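Side-chain contacts in penicillin binding protein 2X (Streptococcus thermophilus, PDB 5U47), which probably acts as a penicillin-sensitive transpeptidase that cross-links peptidoglycan strands for the septal wall during cell division: residues Phe75-Val78 against Ala79-Leu82; Ser397-Ser400 against Val401-Ala404; Ala465-Glu468 against Thr469-Tyr472; Val628-Asp631 against Ala632-Ile636; Gly692-Leu695 against Ser696-Lys699. The protein carries 1 engineered substitution. All coordinates share one frame; numbering follows the deposited sequence.

Interaction 1 (Phe75-Val78 against Ala79-Leu82); sequences FDKV and ADIL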
loop_
_atom_site.group_PDB
_atom_site.type_symbol
_atom_site.label_atom_id
_atom_site.label_comp_id
_atom_site.label_asym_id
_atom_site.label_seq_id
_atom_site.Cartn_x
_atom_site.Cartn_y
_atom_site.Cartn_z
ATOM N N PHE A 75 49.439 -19.067 -16.574
ATOM C CA PHE A 75 49.209 -17.693 -16.062
ATOM C C PHE A 75 49.097 -16.616 -17.164
ATOM O O PHE A 75 48.162 -15.803 -17.163
ATOM C CB PHE A 75 50.338 -17.317 -15.084
ATOM C CG PHE A 75 50.130 -17.788 -13.663
ATOM C CD1 PHE A 75 49.334 -18.895 -13.352
ATOM C CD2 PHE A 75 50.802 -17.148 -12.624
ATOM C CE1 PHE A 75 49.174 -19.310 -12.033
ATOM C CE2 PHE A 75 50.655 -17.573 -11.306
ATOM C CZ PHE A 75 49.838 -18.655 -11.010
ATOM N N ASP A 76 50.046 -16.636 -18.099
ATOM C CA ASP A 76 50.094 -15.673 -19.204
ATOM C C ASP A 76 48.886 -15.769 -20.136
ATOM O O ASP A 76 48.401 -14.751 -20.621
ATOM C CB ASP A 76 51.375 -15.875 -20.032
ATOM C CG ASP A 76 51.532 -14.838 -21.139
ATOM O OD1 ASP A 76 51.542 -13.623 -20.832
ATOM O OD2 ASP A 76 51.660 -15.239 -22.314
ATOM N N LYS A 77 48.425 -16.990 -20.415
ATOM C CA LYS A 77 47.264 -17.162 -21.296
ATOM C C LYS A 77 45.994 -16.636 -20.606
ATOM O O LYS A 77 45.129 -16.029 -21.250
ATOM C CB LYS A 77 47.110 -18.622 -21.738
ATOM C CG LYS A 77 45.910 -18.895 -22.641
ATOM C CD LYS A 77 45.836 -17.933 -23.830
ATOM C CE LYS A 77 44.643 -18.240 -24.717
ATOM N NZ LYS A 77 44.492 -17.232 -25.798
ATOM N N VAL A 78 45.899 -16.859 -19.294
ATOM C CA VAL A 78 44.786 -16.345 -18.500
ATOM C C VAL A 78 44.776 -14.813 -18.579
ATOM O O VAL A 78 43.708 -14.208 -18.712
ATOM C CB VAL A 78 44.855 -16.816 -17.021
ATOM C CG1 VAL A 78 43.794 -16.120 -16.168
ATOM C CG2 VAL A 78 44.690 -18.327 -16.924
ATOM N N ALA A 79 45.958 -14.191 -18.529
ATOM C CA ALA A 79 46.028 -12.722 -18.611
ATOM C C ALA A 79 45.552 -12.217 -19.984
ATOM O O ALA A 79 44.832 -11.201 -20.074
ATOM C CB ALA A 79 47.430 -12.230 -18.311
ATOM N N ASP A 80 45.947 -12.930 -21.045
ATOM C CA ASP A 80 45.526 -12.580 -22.411
ATOM C C ASP A 80 44.009 -12.622 -22.488
ATOM O O ASP A 80 43.373 -11.705 -23.017
ATOM C CB ASP A 80 46.123 -13.537 -23.448
ATOM C CG ASP A 80 47.646 -13.420 -23.562
ATOM O OD1 ASP A 80 48.221 -12.403 -23.103
ATOM O OD2 ASP A 80 48.262 -14.350 -24.125
ATOM N N ILE A 81 43.440 -13.684 -21.923
ATOM C CA ILE A 81 41.992 -13.856 -21.898
ATOM C C ILE A 81 41.294 -12.751 -21.079
ATOM O O ILE A 81 40.314 -12.166 -21.550
ATOM C CB ILE A 81 41.604 -15.267 -21.393
ATOM C CG1 ILE A 81 42.057 -16.325 -22.423
ATOM C CG2 ILE A 81 40.094 -15.355 -21.166
ATOM C CD1 ILE A 81 41.996 -17.762 -21.937
ATOM N N LEU A 82 41.807 -12.456 -19.884
ATOM C CA LEU A 82 41.199 -11.431 -19.034
ATOM C C LEU A 82 41.300 -10.025 -19.639
ATOM O O LEU A 82 40.390 -9.196 -19.456
ATOM C CB LEU A 82 41.751 -11.476 -17.602
ATOM C CG LEU A 82 41.489 -12.767 -16.792
ATOM C CD1 LEU A 82 41.551 -12.464 -15.299
ATOM C CD2 LEU A 82 40.137 -13.399 -17.098
#
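Leu82 N donates to Val78 O at 2.8 Å, one of four i to i+4 backbone bonds that tie Phe75-Val78 to Ala79-Leu82 within helix 72-86. The same pattern takes Ile81 N to Lys77 O at 3.0 Å, and pairs Ala79 with Phe75 and Asp80 with Asp76. No side chain bonds across this contact, so the helix backbone carries its polar part. On the solvent side two carboxylates one turn apart come near each other: Asp76 OD2 lies 4.0 Å from Asp80 OD2, with the carboxylate planes 77° apart. The neighbouring charge of Lys77 stays at a distance, its NZ 5.0 Å from Asp80 OD2, and Asp80 OD1 has a long, weak ion pair with Lys90. Lys77 instead lends its aliphatic chain to the packing. Bent at its second torsion (chi2 51°), it sets CE 3.9 Å from Ile81 CD1, and the two side chains cross at a slant. Val78 and Leu82 lie side by side, pointing the same way, with Val78 CG1 4.1 Å from Leu82 CG. Beyond them, Phe75 packs on Leu94 and Leu97 of helix 90-97, while Ile81 reaches Leu122 and Phe126 of helix 116-128. The helix is thus amphipathic: its apolar side joins two other helices of the dimerisation-domain region, and its acidic pair probably repels mildly, an effect that Lys77 and Lys90 would temper.

Interaction 2 (Ser397-Ser400 against Val401-Ala404); sequences SQNS and VNIA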
loop_
_atom_site.group_PDB
_atom_site.type_symbol
_atom_site.label_atom_id
_atom_site.label_comp_id
_atom_site.label_asym_id
_atom_site.label_seq_id
_atom_site.Cartn_x
_atom_site.Cartn_y
_atom_site.Cartn_z
ATOM N N SER A 397 -10.648 10.481 19.551
ATOM C CA SER A 397 -10.887 10.941 20.903
ATOM C C SER A 397 -12.346 10.848 21.270
ATOM O O SER A 397 -13.220 10.995 20.419
ATOM C CB SER A 397 -10.449 12.400 21.036
ATOM O OG SER A 397 -10.791 12.908 22.299
ATOM N N GLN A 398 -12.610 10.600 22.537
ATOM C CA GLN A 398 -13.998 10.595 23.005
ATOM C C GLN A 398 -14.310 11.863 23.822
ATOM O O GLN A 398 -15.325 11.918 24.495
ATOM C CB GLN A 398 -14.341 9.291 23.738
ATOM C CG GLN A 398 -14.179 8.019 22.872
ATOM C CD GLN A 398 -14.979 8.043 21.559
ATOM O OE1 GLN A 398 -16.076 8.610 21.491
ATOM N NE2 GLN A 398 -14.433 7.407 20.514
ATOM N N ASN A 399 -13.437 12.880 23.743
ATOM C CA ASN A 399 -13.669 14.161 24.410
ATOM C C ASN A 399 -14.679 14.961 23.572
ATOM O O ASN A 399 -14.540 15.030 22.351
ATOM C CB ASN A 399 -12.362 14.939 24.522
ATOM C CG ASN A 399 -12.528 16.253 25.235
ATOM O OD1 ASN A 399 -12.631 17.309 24.604
ATOM N ND2 ASN A 399 -12.581 16.204 26.548
ATOM N N SER A 400 -15.668 15.578 24.228
ATOM C CA SER A 400 -16.755 16.295 23.529
ATOM C C SER A 400 -16.254 17.357 22.548
ATOM O O SER A 400 -16.800 17.500 21.463
ATOM C CB SER A 400 -17.749 16.917 24.518
ATOM O OG SER A 400 -17.150 17.984 25.244
ATOM N N VAL A 401 -15.212 18.080 22.936
ATOM C CA VAL A 401 -14.625 19.103 22.072
ATOM C C VAL A 401 -14.027 18.479 20.801
ATOM O O VAL A 401 -14.275 18.986 19.703
ATOM C CB VAL A 401 -13.558 19.940 22.814
ATOM C CG1 VAL A 401 -12.975 20.999 21.876
ATOM C CG2 VAL A 401 -14.160 20.581 24.052
ATOM N N ASN A 402 -13.257 17.393 20.938
ATOM C CA ASN A 402 -12.689 16.705 19.775
ATOM C C ASN A 402 -13.781 16.135 18.864
ATOM O O ASN A 402 -13.633 16.168 17.658
ATOM C CB ASN A 402 -11.779 15.536 20.152
ATOM C CG ASN A 402 -10.524 15.969 20.862
ATOM O OD1 ASN A 402 -10.570 16.393 21.987
ATOM N ND2 ASN A 402 -9.378 15.778 20.213
ATOM N N ILE A 403 -14.853 15.588 19.443
ATOM C CA ILE A 403 -15.947 15.020 18.639
ATOM C C ILE A 403 -16.565 16.105 17.738
ATOM O O ILE A 403 -16.834 15.849 16.562
ATOM C CB ILE A 403 -17.017 14.332 19.502
ATOM C CG1 ILE A 403 -16.426 13.097 20.190
ATOM C CG2 ILE A 403 -18.195 13.879 18.640
ATOM C CD1 ILE A 403 -17.367 12.455 21.195
ATOM N N ALA A 404 -16.750 17.314 18.269
ATOM C CA ALA A 404 -17.272 18.425 17.457
ATOM C C ALA A 404 -16.262 18.826 16.372
ATOM O O ALA A 404 -16.616 19.011 15.215
ATOM C CB ALA A 404 -17.602 19.627 18.328
#
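Asn399 and Asn402 meet crosswise, their side chains at about a right angle and their amide planes 90° apart. Asn402 OD1 comes up beside the methylene of Asn399, 3.4 Å from its CB, while Asn402 ND2 is engaged by the carbonyl of Gly411. The Asn399 side chain runs alongside Val401 and points the same way. With CG anti to the backbone N (chi1 -178°), its OD1 reaches forward to the start of the helix and accepts a weak bond from Val401 N, 3.2 Å away at an N-H...O angle of 133°. This is the side-chain bond of an N-cap: Asn399 stands immediately before helix 400-405 in the transpeptidase domain region, and its own carbonyl O takes Ile403 N at 3.0 Å. A second small motif leads into the cap, for Ser397 OG accepts from Asn399 N at 3.0 Å, forming an ST turn. The Ser397 side chain leans against Asn402, with OG 3.4 Å from Asn402 CG, so the amide is flanked by the serine as well as by the capping residue. Ile403 turns to another side, where its CD1 lies 4.1 Å from Gln398 OE1, the two chains passing each other at an angle. The polar partner of that amide oxygen is Ser372 OG on helix 368-377, the helix whose Asp368 and Trp371 also pack on Ile403.

Interaction 3 (Ala465-Glu468 against Thr469-Tyr472); sequences AASE and TRNY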
loop_
_atom_site.group_PDB
_atom_site.type_symbol
_atom_site.label_atom_id
_atom_site.label_comp_id
_atom_site.label_asym_id
_atom_site.label_seq_id
_atom_site.Cartn_x
_atom_site.Cartn_y
_atom_site.Cartn_z
ATOM N N ALA A 465 -27.960 8.299 0.580
ATOM C CA ALA A 465 -27.096 9.272 1.279
ATOM C C ALA A 465 -25.765 9.486 0.544
ATOM O O ALA A 465 -25.296 10.623 0.395
ATOM C CB ALA A 465 -26.841 8.837 2.711
ATOM N N ALA A 466 -25.169 8.391 0.072
ATOM C CA ALA A 466 -23.923 8.469 -0.679
ATOM C C ALA A 466 -24.118 9.264 -1.976
ATOM O O ALA A 466 -23.321 10.115 -2.308
ATOM C CB ALA A 466 -23.411 7.076 -0.994
ATOM N N SER A 467 -25.191 8.957 -2.694
ATOM C CA SER A 467 -25.494 9.610 -3.951
ATOM C C SER A 467 -25.740 11.115 -3.784
ATOM O O SER A 467 -25.259 11.935 -4.581
ATOM C CB SER A 467 -26.732 8.953 -4.560
ATOM O OG SER A 467 -27.213 9.700 -5.659
ATOM N N GLU A 468 -26.511 11.472 -2.758
ATOM C CA GLU A 468 -26.782 12.883 -2.469
ATOM C C GLU A 468 -25.511 13.613 -2.051
ATOM O O GLU A 468 -25.289 14.757 -2.459
ATOM C CB GLU A 468 -27.918 13.037 -1.447
ATOM C CG GLU A 468 -29.246 12.599 -2.039
ATOM C CD GLU A 468 -30.417 12.722 -1.081
ATOM O OE1 GLU A 468 -31.550 12.320 -1.465
ATOM O OE2 GLU A 468 -30.215 13.216 0.049
ATOM N N THR A 469 -24.677 12.953 -1.260
ATOM C CA THR A 469 -23.403 13.527 -0.850
ATOM C C THR A 469 -22.555 13.844 -2.094
ATOM O O THR A 469 -22.024 14.952 -2.208
ATOM C CB THR A 469 -22.629 12.595 0.112
ATOM O OG1 THR A 469 -23.393 12.406 1.306
ATOM C CG2 THR A 469 -21.289 13.195 0.493
ATOM N N ARG A 470 -22.492 12.900 -3.042
ATOM C CA ARG A 470 -21.717 13.109 -4.277
ATOM C C ARG A 470 -22.262 14.274 -5.096
ATOM O O ARG A 470 -21.493 15.055 -5.648
ATOM C CB ARG A 470 -21.655 11.850 -5.140
ATOM C CG ARG A 470 -20.795 10.720 -4.557
ATOM C CD ARG A 470 -20.466 9.652 -5.598
ATOM N NE ARG A 470 -21.654 9.170 -6.311
ATOM C CZ ARG A 470 -22.524 8.265 -5.853
ATOM N NH1 ARG A 470 -22.390 7.703 -4.647
ATOM N NH2 ARG A 470 -23.565 7.927 -6.602
ATOM N N ASN A 471 -23.582 14.398 -5.159
ATOM C CA ASN A 471 -24.190 15.508 -5.884
ATOM C C ASN A 471 -23.877 16.856 -5.197
ATOM O O ASN A 471 -23.519 17.814 -5.875
ATOM C CB ASN A 471 -25.686 15.312 -6.067
ATOM C CG ASN A 471 -26.312 16.452 -6.851
ATOM O OD1 ASN A 471 -25.876 16.764 -7.960
ATOM N ND2 ASN A 471 -27.311 17.098 -6.268
ATOM N N TYR A 472 -23.977 16.929 -3.871
ATOM C CA TYR A 472 -23.623 18.179 -3.169
ATOM C C TYR A 472 -22.158 18.539 -3.418
ATOM O O TYR A 472 -21.812 19.713 -3.533
ATOM C CB TYR A 472 -23.906 18.109 -1.656
ATOM C CG TYR A 472 -25.379 18.050 -1.306
ATOM C CD1 TYR A 472 -26.236 19.076 -1.677
ATOM C CD2 TYR A 472 -25.907 17.000 -0.563
ATOM C CE1 TYR A 472 -27.589 19.043 -1.356
ATOM C CE2 TYR A 472 -27.251 16.958 -0.244
ATOM C CZ TYR A 472 -28.083 17.984 -0.641
ATOM O OH TYR A 472 -29.415 17.947 -0.320
HETATM O O HOH W 1 -27.793 16.202 -3.442
HETATM O O HOH W 2 -30.241 15.610 1.123
#
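Ala465 O receives two donors from Thr469, the hydroxyl OG1 at 2.8 Å and the backbone N at 2.9 Å, which arrive from opposite faces of the carbonyl plane. The threonine achieves this with OG1 anti to its own carbonyl carbon (chi1 -62°), folding the hydroxyl back along the preceding turn. Next in order, Ala466 touches the guanidinium of Arg470 by its methyl, CB lying 3.8 Å from NH1. Ser467 CA sits over one face of that group, 3.4 Å above its plane. The arginine chain bends at chi3 (-51°) to lie against the helix, and its nitrogens are held by backbone carbonyls of Ser536, Glu537 and Ile426. Both Ala465-Glu468 and Thr469-Tyr472 belong to helix 463-478 of the transpeptidase domain region, which packs through Thr469 on Ser303 and Ile306 of helix 297-308. Glu468, last of the four, has a side chain extended beyond CG; OE1 accepts from Gln464 NE2, one turn earlier on the same helix, while OE2 takes a bond from a water at 2.6 Å that also bonds Tyr472 OH. A second water donates to Glu468 O and accepts from Asn471 ND2. This water's oxygen rests over the centre of the Tyr472 ring, 3.2 Å above the ring plane. Phe311 meets the same ring edge to face.

Interaction 4 (Val628-Asp631 against Ala632-Ile636); sequences VSVD and AKENI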
loop_
_atom_site.group_PDB
_atom_site.type_symbol
_atom_site.label_atom_id
_atom_site.label_comp_id
_atom_site.label_asym_id
_atom_site.label_seq_id
_atom_site.Cartn_x
_atom_site.Cartn_y
_atom_site.Cartn_z
ATOM N N VAL A 628 -11.828 -19.269 15.294
ATOM C CA VAL A 628 -11.760 -18.971 13.859
ATOM C C VAL A 628 -12.803 -19.840 13.163
ATOM O O VAL A 628 -12.996 -21.007 13.555
ATOM C CB VAL A 628 -10.352 -19.238 13.289
ATOM C CG1 VAL A 628 -10.245 -18.744 11.853
ATOM C CG2 VAL A 628 -9.289 -18.552 14.148
ATOM N N SER A 629 -13.452 -19.297 12.125
ATOM C CA SER A 629 -14.543 -20.014 11.426
ATOM C C SER A 629 -14.094 -21.159 10.503
ATOM O O SER A 629 -14.937 -21.870 9.957
ATOM C CB SER A 629 -15.405 -19.041 10.627
ATOM O OG SER A 629 -14.688 -18.476 9.548
ATOM N N VAL A 630 -12.787 -21.295 10.311
ATOM C CA VAL A 630 -12.187 -22.368 9.532
ATOM C C VAL A 630 -11.059 -22.965 10.378
ATOM O O VAL A 630 -10.445 -22.273 11.211
ATOM C CB VAL A 630 -11.638 -21.888 8.165
ATOM C CG1 VAL A 630 -12.777 -21.386 7.275
ATOM C CG2 VAL A 630 -10.566 -20.814 8.330
ATOM N N ASP A 631 -10.784 -24.240 10.141
ATOM C CA ASP A 631 -9.767 -24.971 10.889
ATOM C C ASP A 631 -8.346 -24.727 10.354
ATOM O O ASP A 631 -8.161 -24.261 9.235
ATOM C CB ASP A 631 -10.097 -26.468 10.856
ATOM C CG ASP A 631 -11.454 -26.795 11.488
ATOM O OD1 ASP A 631 -11.899 -26.054 12.400
ATOM O OD2 ASP A 631 -12.055 -27.817 11.085
ATOM N N ALA A 632 -7.357 -25.094 11.168
ATOM C CA ALA A 632 -5.947 -24.879 10.859
ATOM C C ALA A 632 -5.487 -25.476 9.532
ATOM O O ALA A 632 -4.635 -24.894 8.876
ATOM C CB ALA A 632 -5.067 -25.420 11.998
ATOM N N LYS A 633 -6.047 -26.622 9.143
ATOM C CA LYS A 633 -5.641 -27.304 7.913
ATOM C C LYS A 633 -6.736 -27.299 6.856
ATOM O O LYS A 633 -6.713 -28.097 5.922
ATOM C CB LYS A 633 -5.207 -28.748 8.209
ATOM C CG LYS A 633 -3.970 -28.834 9.081
ATOM C CD LYS A 633 -3.534 -30.279 9.278
ATOM C CE LYS A 633 -2.191 -30.323 9.982
ATOM N NZ LYS A 633 -1.733 -31.719 10.201
ATOM N N GLU A 634 -7.687 -26.395 7.015
ATOM C CA GLU A 634 -8.767 -26.262 6.087
ATOM C C GLU A 634 -8.299 -25.350 4.950
ATOM O O GLU A 634 -7.705 -24.302 5.195
ATOM C CB GLU A 634 -9.963 -25.646 6.806
ATOM C CG GLU A 634 -11.214 -25.581 5.963
ATOM C CD GLU A 634 -12.452 -25.217 6.766
ATOM O OE1 GLU A 634 -12.437 -25.348 8.015
ATOM O OE2 GLU A 634 -13.445 -24.799 6.129
ATOM N N ASN A 635 -8.544 -25.760 3.710
ATOM C CA ASN A 635 -8.135 -24.945 2.576
ATOM C C ASN A 635 -9.032 -23.734 2.492
ATOM O O ASN A 635 -10.248 -23.861 2.647
ATOM C CB ASN A 635 -8.203 -25.701 1.260
ATOM C CG ASN A 635 -7.648 -24.871 0.121
ATOM O OD1 ASN A 635 -6.450 -24.611 0.080
ATOM N ND2 ASN A 635 -8.517 -24.430 -0.788
ATOM N N ILE A 636 -8.426 -22.559 2.290
ATOM C CA ILE A 636 -9.151 -21.311 2.169
ATOM C C ILE A 636 -8.931 -20.793 0.738
ATOM O O ILE A 636 -7.794 -20.526 0.331
ATOM C CB ILE A 636 -8.656 -20.264 3.174
ATOM C CG1 ILE A 636 -8.715 -20.804 4.590
ATOM C CG2 ILE A 636 -9.515 -19.009 3.119
ATOM C CD1 ILE A 636 -8.139 -19.829 5.590
HETATM O O HOH W 3 -7.043 -22.687 7.196
#
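Glu634 curls back over the residues before it, and its CB lies 3.3 Å from Asp631 O. From there the side chain is extended, with CG anti to the backbone N (chi1 -174°), which carries the carboxylate across Val630 at about a right angle. Glu634 CD comes 3.7 Å from Val630 CB. Of the two oxygens of Glu634, OE2 rests 3.7 Å from Val630 CG1, whereas OE1 accepts from Asp631 N at 2.9 Å in a nearly straight bond of 170°, the donor standing 38° out of the carboxylate plane. A type I beta turn from Asp631 to Glu634 underlies this grip, closed by Glu634 N bonding to Asp631 O at 3.1 Å; it lies between strands 625-628 and 641-646 of the first PASTA domain region. The side-chain bond therefore spans the same two residues as the backbone bond, in the reverse direction. A water also bridges them, donating to both Asp631 O and Glu634 O. The Asp631 carboxylate stands near that of Glu634, its OD2 4.0 Å from Glu634 OE1, so some repulsion is likely. On the buried side, Val630 CG2 packs on Ile636 CD1 at 3.8 Å; Val630 also touches Ile642 of strand 641-646, and Ile636 reaches Thr594 and Val614.

Interaction 5 (Gly692-Leu695 against Ser696-Lys699); sequences GEAL and SKTK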
loop_
_atom_site.group_PDB
_atom_site.type_symbol
_atom_site.label_atom_id
_atom_site.label_comp_id
_atom_site.label_asym_id
_atom_site.label_seq_id
_atom_site.Cartn_x
_atom_site.Cartn_y
_atom_site.Cartn_z
ATOM N N GLY A 692 -23.220 -2.340 16.967
ATOM C CA GLY A 692 -22.828 -1.678 18.215
ATOM C C GLY A 692 -23.704 -1.968 19.431
ATOM O O GLY A 692 -23.347 -1.584 20.541
ATOM N N GLU A 693 -24.846 -2.627 19.237
ATOM C CA GLU A 693 -25.718 -2.991 20.352
ATOM C C GLU A 693 -25.039 -4.107 21.129
ATOM O O GLU A 693 -24.319 -4.928 20.547
ATOM C CB GLU A 693 -27.079 -3.464 19.848
ATOM C CG GLU A 693 -27.892 -2.390 19.143
ATOM C CD GLU A 693 -28.443 -1.333 20.081
ATOM O OE1 GLU A 693 -28.908 -1.681 21.197
ATOM O OE2 GLU A 693 -28.436 -0.146 19.683
ATOM N N ALA A 694 -25.255 -4.133 22.440
ATOM C CA ALA A 694 -24.655 -5.152 23.293
ATOM C C ALA A 694 -25.093 -6.567 22.888
ATOM O O ALA A 694 -26.285 -6.824 22.694
ATOM C CB ALA A 694 -25.015 -4.888 24.761
ATOM N N LEU A 695 -24.130 -7.478 22.739
ATOM C CA LEU A 695 -24.447 -8.875 22.424
ATOM C C LEU A 695 -25.227 -9.545 23.572
ATOM O O LEU A 695 -26.103 -10.381 23.322
ATOM C CB LEU A 695 -23.176 -9.669 22.118
ATOM C CG LEU A 695 -22.454 -9.234 20.840
ATOM C CD1 LEU A 695 -21.097 -9.895 20.746
ATOM C CD2 LEU A 695 -23.309 -9.552 19.623
ATOM N N SER A 696 -24.922 -9.143 24.809
ATOM C CA SER A 696 -25.580 -9.676 26.004
ATOM C C SER A 696 -27.090 -9.450 26.025
ATOM O O SER A 696 -27.804 -10.174 26.707
ATOM C CB SER A 696 -24.974 -9.061 27.268
ATOM O OG SER A 696 -25.208 -7.660 27.309
ATOM N N LYS A 697 -27.575 -8.438 25.322
ATOM C CA LYS A 697 -29.023 -8.218 25.259
ATOM C C LYS A 697 -29.644 -8.555 23.893
ATOM O O LYS A 697 -30.850 -8.410 23.717
ATOM C CB LYS A 697 -29.399 -6.800 25.685
ATOM C CG LYS A 697 -29.189 -5.713 24.657
ATOM C CD LYS A 697 -29.959 -4.459 25.071
ATOM C CE LYS A 697 -30.093 -3.467 23.923
ATOM N NZ LYS A 697 -31.046 -2.372 24.289
ATOM N N THR A 698 -28.826 -9.037 22.954
ATOM C CA THR A 698 -29.292 -9.365 21.625
ATOM C C THR A 698 -29.601 -10.865 21.557
ATOM O O THR A 698 -28.682 -11.689 21.597
ATOM C CB THR A 698 -28.218 -8.968 20.587
ATOM O OG1 THR A 698 -27.951 -7.552 20.691
ATOM C CG2 THR A 698 -28.686 -9.289 19.171
ATOM N N LYS A 699 -30.886 -11.213 21.459
ATOM C CA LYS A 699 -31.307 -12.623 21.437
ATOM C C LYS A 699 -31.723 -13.074 20.057
ATOM O O LYS A 699 -31.595 -14.253 19.720
ATOM C CB LYS A 699 -32.515 -12.835 22.360
ATOM C CG LYS A 699 -32.398 -12.242 23.760
ATOM C CD LYS A 699 -31.165 -12.728 24.509
ATOM C CE LYS A 699 -31.146 -12.188 25.932
ATOM N NZ LYS A 699 -29.945 -12.654 26.678
#
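Lys697 lies obliquely over Glu693, and its CE approaches Glu693 OE1 to 3.5 Å. The ammonium group is slightly farther off, Lys697 NZ to Glu693 OE1 measuring 3.8 Å, which makes a long salt bridge. Glu693 is bent at its second torsion (chi2 -72°), while the lysine is extended beyond CG, which brings the two charged ends near each other. Ala694 O draws in two groups: Thr698 OG1 donates at 2.7 Å, from 36° out of the carbonyl plane, and Lys697 N adds a weak bond at 3.3 Å. One residue further along, Thr698 N bonds Leu695 O at 3.1 Å, so the threonine holds two successive carbonyls, one through its hydroxyl and one through its backbone. Lys699 NZ reaches back to Ser696 O. Ala694 CB rests near Ser696 OG, 3.8 Å away. The whole turn belongs to the second PASTA domain region, in the connection between strands 683-687 and 700-706. Leu695 is buried there, its backbone bonded to Thr650 and its side chain packing on Phe666 and Lys670 of helix 660-670 and on Phe649, Leu652 and Ile672 of the adjoining loops.

The five contacts are local and lie in series along the chain, none touching another. Interaction 1 stands apart in the dimerisation-domain region, its centre 77 Å from that of interaction 3. Interactions 2 and 3 share the transpeptidase region, with centres 26 Å apart and nearest atoms about 17 Å apart. Of the five, interaction 3 lies near the probable active site: Thr469 is close to, without touching, residues of an SxxK-type pattern (Ser295, Lys298, Ser354, Lys505), in which Ser295 would be the serine that beta-lactams acylate, as in relatives. Interactions 4 and 5 occupy the two PASTA regions, about 14 Å apart at their nearest atoms, and interaction 5 comes within about 13 Å of interaction 2.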